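Local coordinates for protein 2-aminomuconate 6-semialdehyde dehydrogenase (PDB 4U3W) that probably oxidises 2-aminomuconate 6-semialdehyde to 2-aminomuconate with NAD(P)+ as hydride acceptor, as a member of the aldehyde dehydrogenase family, at residues A195-E200 / F222-G227; T37-L42 / A51-A56. All blocks are in the same frame, centred on the assembly; numbering follows the deposited sequence.

Contact 1 of 2, residues A195-E200 / F222-G227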
# COMPACT_ATOMS: atom_id res chain seq x y z
N ALA A 195 -14.81 17.98 -22.96
CA ALA A 195 -15.52 18.41 -21.78
C ALA A 195 -16.64 19.36 -22.11
O ALA A 195 -16.45 20.34 -22.82
CB ALA A 195 -14.55 19.09 -20.80
N LYS A 196 -17.81 19.10 -21.53
CA LYS A 196 -18.98 19.95 -21.77
C LYS A 196 -19.49 20.53 -20.46
O LYS A 196 -20.10 19.81 -19.69
CB LYS A 196 -20.12 19.18 -22.41
CG LYS A 196 -21.28 20.25 -22.86
CD LYS A 196 -22.65 19.71 -22.83
CE LYS A 196 -23.34 19.73 -21.53
NZ LYS A 196 -23.99 21.01 -21.18
N PRO A 197 -19.25 21.81 -20.21
CA PRO A 197 -19.74 22.42 -18.96
C PRO A 197 -21.21 22.71 -19.08
O PRO A 197 -21.81 22.66 -20.19
CB PRO A 197 -18.95 23.72 -18.84
CG PRO A 197 -18.71 24.13 -20.36
CD PRO A 197 -18.54 22.77 -21.09
N SER A 198 -21.82 23.02 -17.95
CA SER A 198 -23.24 23.32 -17.95
C SER A 198 -23.58 24.53 -18.82
O SER A 198 -22.82 25.51 -18.90
CB SER A 198 -23.78 23.54 -16.52
OG SER A 198 -25.12 23.97 -16.64
N GLU A 199 -24.72 24.43 -19.53
CA GLU A 199 -25.18 25.54 -20.34
C GLU A 199 -25.43 26.79 -19.45
O GLU A 199 -25.36 27.89 -19.95
CB GLU A 199 -26.47 25.18 -21.14
CG GLU A 199 -27.67 24.78 -20.26
CD GLU A 199 -27.72 23.28 -19.92
OE1 GLU A 199 -26.69 22.55 -20.03
OE2 GLU A 199 -28.81 22.81 -19.52
N GLU A 200 -25.70 26.63 -18.15
CA GLU A 200 -25.89 27.78 -17.27
C GLU A 200 -24.59 28.51 -16.91
O GLU A 200 -24.63 29.71 -16.51
CB GLU A 200 -26.53 27.35 -15.93
CG GLU A 200 -27.95 26.78 -16.04
CD GLU A 200 -28.98 27.85 -16.45
OE1 GLU A 200 -28.69 29.07 -16.39
OE2 GLU A 200 -30.08 27.45 -16.83
N PHE A 222 -6.95 18.80 -24.85
CA PHE A 222 -8.08 19.34 -24.14
C PHE A 222 -9.08 20.02 -25.13
O PHE A 222 -8.71 20.95 -25.84
CB PHE A 222 -7.63 20.38 -23.10
CG PHE A 222 -8.79 21.06 -22.42
CD1 PHE A 222 -9.36 20.50 -21.27
CD2 PHE A 222 -9.29 22.27 -22.91
CE1 PHE A 222 -10.43 21.12 -20.62
CE2 PHE A 222 -10.35 22.89 -22.27
CZ PHE A 222 -10.92 22.32 -21.13
N ASN A 223 -10.32 19.56 -25.14
CA ASN A 223 -11.36 20.10 -26.05
C ASN A 223 -12.58 20.51 -25.22
O ASN A 223 -13.00 19.77 -24.34
CB ASN A 223 -11.76 19.09 -27.12
CG ASN A 223 -10.57 18.53 -27.82
OD1 ASN A 223 -10.07 19.10 -28.78
ND2 ASN A 223 -10.09 17.42 -27.32
N LEU A 224 -13.08 21.72 -25.48
CA LEU A 224 -14.26 22.26 -24.81
C LEU A 224 -15.41 22.38 -25.79
O LEU A 224 -15.25 22.97 -26.87
CB LEU A 224 -13.96 23.65 -24.24
CG LEU A 224 -15.16 24.30 -23.53
CD1 LEU A 224 -15.35 23.65 -22.19
CD2 LEU A 224 -14.79 25.75 -23.30
N ILE A 225 -16.55 21.78 -25.48
CA ILE A 225 -17.74 21.94 -26.32
C ILE A 225 -18.87 22.51 -25.49
O ILE A 225 -19.14 21.99 -24.38
CB ILE A 225 -18.22 20.61 -26.94
CG1 ILE A 225 -18.12 19.50 -25.88
CG2 ILE A 225 -17.36 20.23 -28.16
CD1 ILE A 225 -18.86 18.21 -26.30
N HIS A 226 -19.51 23.55 -25.98
CA HIS A 226 -20.63 24.12 -25.27
C HIS A 226 -21.95 23.59 -25.78
O HIS A 226 -22.09 23.18 -26.98
CB HIS A 226 -20.67 25.63 -25.38
CG HIS A 226 -19.58 26.32 -24.60
ND1 HIS A 226 -19.51 26.28 -23.20
CD2 HIS A 226 -18.51 27.05 -25.00
CE1 HIS A 226 -18.50 27.01 -22.80
NE2 HIS A 226 -17.86 27.49 -23.87
N GLY A 227 -22.93 23.62 -24.89
CA GLY A 227 -24.27 23.27 -25.31
C GLY A 227 -25.13 22.73 -24.22
O GLY A 227 -24.72 22.70 -23.06
O HOH W 1 -22.00 24.87 -22.31

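Contact 2 of 2, residues T37-L42 / A51-A56. With MG (magnesium ion), chain C.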
# COMPACT_ATOMS: atom_id res chain seq x y z
N THR A 37 -25.36 27.68 -34.45
CA THR A 37 -26.47 28.31 -33.67
C THR A 37 -25.88 28.71 -32.30
O THR A 37 -24.80 28.19 -31.88
CB THR A 37 -27.69 27.37 -33.40
OG1 THR A 37 -27.27 26.33 -32.50
CG2 THR A 37 -28.24 26.73 -34.68
N THR A 38 -26.56 29.65 -31.62
CA THR A 38 -26.11 30.12 -30.29
C THR A 38 -27.30 30.23 -29.30
O THR A 38 -28.44 30.17 -29.73
CB THR A 38 -25.45 31.50 -30.37
OG1 THR A 38 -26.44 32.48 -30.73
CG2 THR A 38 -24.32 31.51 -31.44
N PHE A 39 -27.02 30.37 -28.01
CA PHE A 39 -28.10 30.57 -27.01
C PHE A 39 -27.59 31.62 -25.99
O PHE A 39 -26.38 31.77 -25.82
CB PHE A 39 -28.49 29.26 -26.31
CG PHE A 39 -27.37 28.60 -25.53
CD1 PHE A 39 -27.17 28.86 -24.17
CD2 PHE A 39 -26.54 27.68 -26.15
CE1 PHE A 39 -26.15 28.23 -23.47
CE2 PHE A 39 -25.55 27.04 -25.47
CZ PHE A 39 -25.34 27.30 -24.09
N PRO A 40 -28.50 32.36 -25.33
CA PRO A 40 -28.00 33.43 -24.45
C PRO A 40 -27.54 32.90 -23.07
O PRO A 40 -28.05 31.91 -22.54
CB PRO A 40 -29.22 34.38 -24.28
CG PRO A 40 -30.23 33.95 -25.22
CD PRO A 40 -29.95 32.49 -25.58
N ASN A 41 -26.51 33.55 -22.54
CA ASN A 41 -26.07 33.31 -21.13
C ASN A 41 -26.66 34.47 -20.31
O ASN A 41 -26.38 35.61 -20.60
CB ASN A 41 -24.54 33.26 -21.02
CG ASN A 41 -24.04 33.09 -19.55
OD1 ASN A 41 -24.74 32.54 -18.70
ND2 ASN A 41 -22.81 33.51 -19.29
N LEU A 42 -27.53 34.17 -19.36
CA LEU A 42 -28.25 35.21 -18.59
C LEU A 42 -27.82 35.24 -17.14
O LEU A 42 -27.55 34.18 -16.55
CB LEU A 42 -29.76 35.01 -18.65
CG LEU A 42 -30.37 34.91 -20.03
CD1 LEU A 42 -31.86 34.57 -19.90
CD2 LEU A 42 -30.15 36.21 -20.80
N ALA A 51 -23.73 37.08 -22.45
CA ALA A 51 -23.04 36.59 -23.65
C ALA A 51 -23.95 35.74 -24.49
O ALA A 51 -25.03 35.31 -24.03
CB ALA A 51 -21.79 35.74 -23.24
N ASP A 52 -23.51 35.49 -25.72
CA ASP A 52 -24.06 34.39 -26.52
C ASP A 52 -23.07 33.20 -26.48
O ASP A 52 -21.88 33.41 -26.52
CB ASP A 52 -24.29 34.79 -27.97
CG ASP A 52 -25.28 35.94 -28.10
OD1 ASP A 52 -26.48 35.71 -27.83
OD2 ASP A 52 -24.83 37.06 -28.44
N VAL A 53 -23.62 31.99 -26.46
CA VAL A 53 -22.84 30.77 -26.28
C VAL A 53 -23.10 29.91 -27.51
O VAL A 53 -24.27 29.71 -27.90
CB VAL A 53 -23.29 29.99 -25.02
CG1 VAL A 53 -22.31 28.87 -24.70
CG2 VAL A 53 -23.42 30.94 -23.77
N CYS A 54 -22.04 29.42 -28.14
CA CYS A 54 -22.24 28.54 -29.29
C CYS A 54 -22.81 27.18 -28.86
O CYS A 54 -22.44 26.63 -27.82
CB CYS A 54 -20.90 28.34 -30.03
SG CYS A 54 -20.33 29.88 -30.76
N GLU A 55 -23.63 26.57 -29.70
CA GLU A 55 -24.22 25.26 -29.37
C GLU A 55 -23.65 24.14 -30.24
O GLU A 55 -23.87 24.14 -31.49
CB GLU A 55 -25.73 25.34 -29.58
CG GLU A 55 -26.47 24.02 -29.41
CD GLU A 55 -26.72 23.69 -27.91
OE1 GLU A 55 -27.04 24.59 -27.11
OE2 GLU A 55 -26.53 22.52 -27.56
N ALA A 56 -22.98 23.15 -29.66
CA ALA A 56 -22.36 22.10 -30.52
C ALA A 56 -23.37 21.02 -31.00
O ALA A 56 -24.06 20.40 -30.17
CB ALA A 56 -21.20 21.42 -29.79
MG MG C . -28.23 31.77 -16.42
O HOH W 2 -25.75 24.13 -33.31
O HOH W 3 -27.88 33.52 -28.71
O HOH W 4 -26.05 31.84 -16.58
O HOH W 5 -28.01 31.45 -18.50
O HOH W 6 -30.41 31.16 -17.67
O HOH W 7 -29.91 32.38 -14.83

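Contact 1 of 2, residues A195-E200 / F222-G227
Ala195 and Leu224 pair as parallel neighbours in a beta-alpha-beta unit, strand 192-196, helix 203-214, strand 222-224, within the Rossmann-like sheet of the aldehyde dehydrogenase fold. Two backbone bonds fix the register: Ala195 N to Asn223 O at 2.9 Å, and Ile225 N to Ala195 O at 3.0 Å. Tight carbon packing lies just beyond. Pro197 CD presses on Leu224 CD1 at 3.5 Å, closer than ordinary carbon contact, with the two side chains at about a right angle. Pro197 CG meets the His226 ring obliquely, while Leu224 CG lies over one face of that ring, offset toward its rim. Helix 203-214 covers this side: Ala205 touches Pro197, and Thr206 OG1 bonds His226 NE2.

Toward Gly227 the contact becomes more polar. One water joins Pro197 O, His226 ND1 and Gly227 N, and the partly exposed Glu199 borders Gly227. The Lys196 chain, bent at chi3 and chi4 (both 83°), carries NZ forward to Gly227. There NZ donates to Pro197 O at 2.9 Å, pairs with Glu199 OE1 in a salt bridge whose hydrogen bond, 3.3 Å, is weak, and reaches Gly227 O at 2.6 Å from above the carbonyl plane.

Contact 2 of 2, residues T37-L42 / A51-A56
Phe39 and Val53 form a hydrogen-bonded antiparallel pair in the beta hairpin of strands 38-42 and 49-54. Phe39 N to Val53 O and Val53 N to Phe39 O are both 2.8 Å. Asn41 N to Ala51 O and Glu55 N to Thr37 O continue the ladder on either side.

From CB, the Phe39 chain sets CG between the backbone N and the carbonyl carbon (chi1 61°), which turns the ring over the partner strand. CG lies 4.1 Å from Val53 O, and CD1 the same distance from Val53 CB. CD2 and CE2 run past Glu55, each 3.3 Å from OE1, with ring and carboxylate planes 45° apart. CE1 approaches Val53 CB at 3.7 Å, and CZ, the tip, meets Val53 CG1 at 3.5 Å. Val53 CB stands over the ring face, 3.7 Å from the centroid and 19° off the normal, a CH-pi contact. His228 packs edge-to-face with the same ring and bonds Glu55 OE1 through ND1, which helps hold the carboxylate.

On the face carrying Thr38 and Asp52, a water bridges Thr38 OG1 and Asp52 OD1, the latter also salt-bridged to Lys49. Within the four-stranded sheet, strand 38-42 is outermost and 49-54 lies between it and the parallel strand 23-28, while Asn41 ND2 bonds Asp109 of helix 99-110.

The centres of contacts 1 and 2 lie about 11 Å apart, and the two touch where residues 226-227 meet residues 54-56. His226 O and Ala56 N, 2.8 Å apart, form a probable hydrogen bond, and Gly227 CA packs 3.3 Å from Glu55 OE2. Strand 23-28 reinforces the join, since the backbones of Leu224 and Tyr27 are bonded to each other and His26 ND1 accepts from His226 N. The small outer sheet is thereby attached to the Rossmann-like sheet. At the other end both contacts supply a bound magnesium ion: Leu42 O of contact 2 is 2.5 Å from it and Glu200 OE1 of contact 1 is 2.7 Å from it, with four waters also bound to the metal.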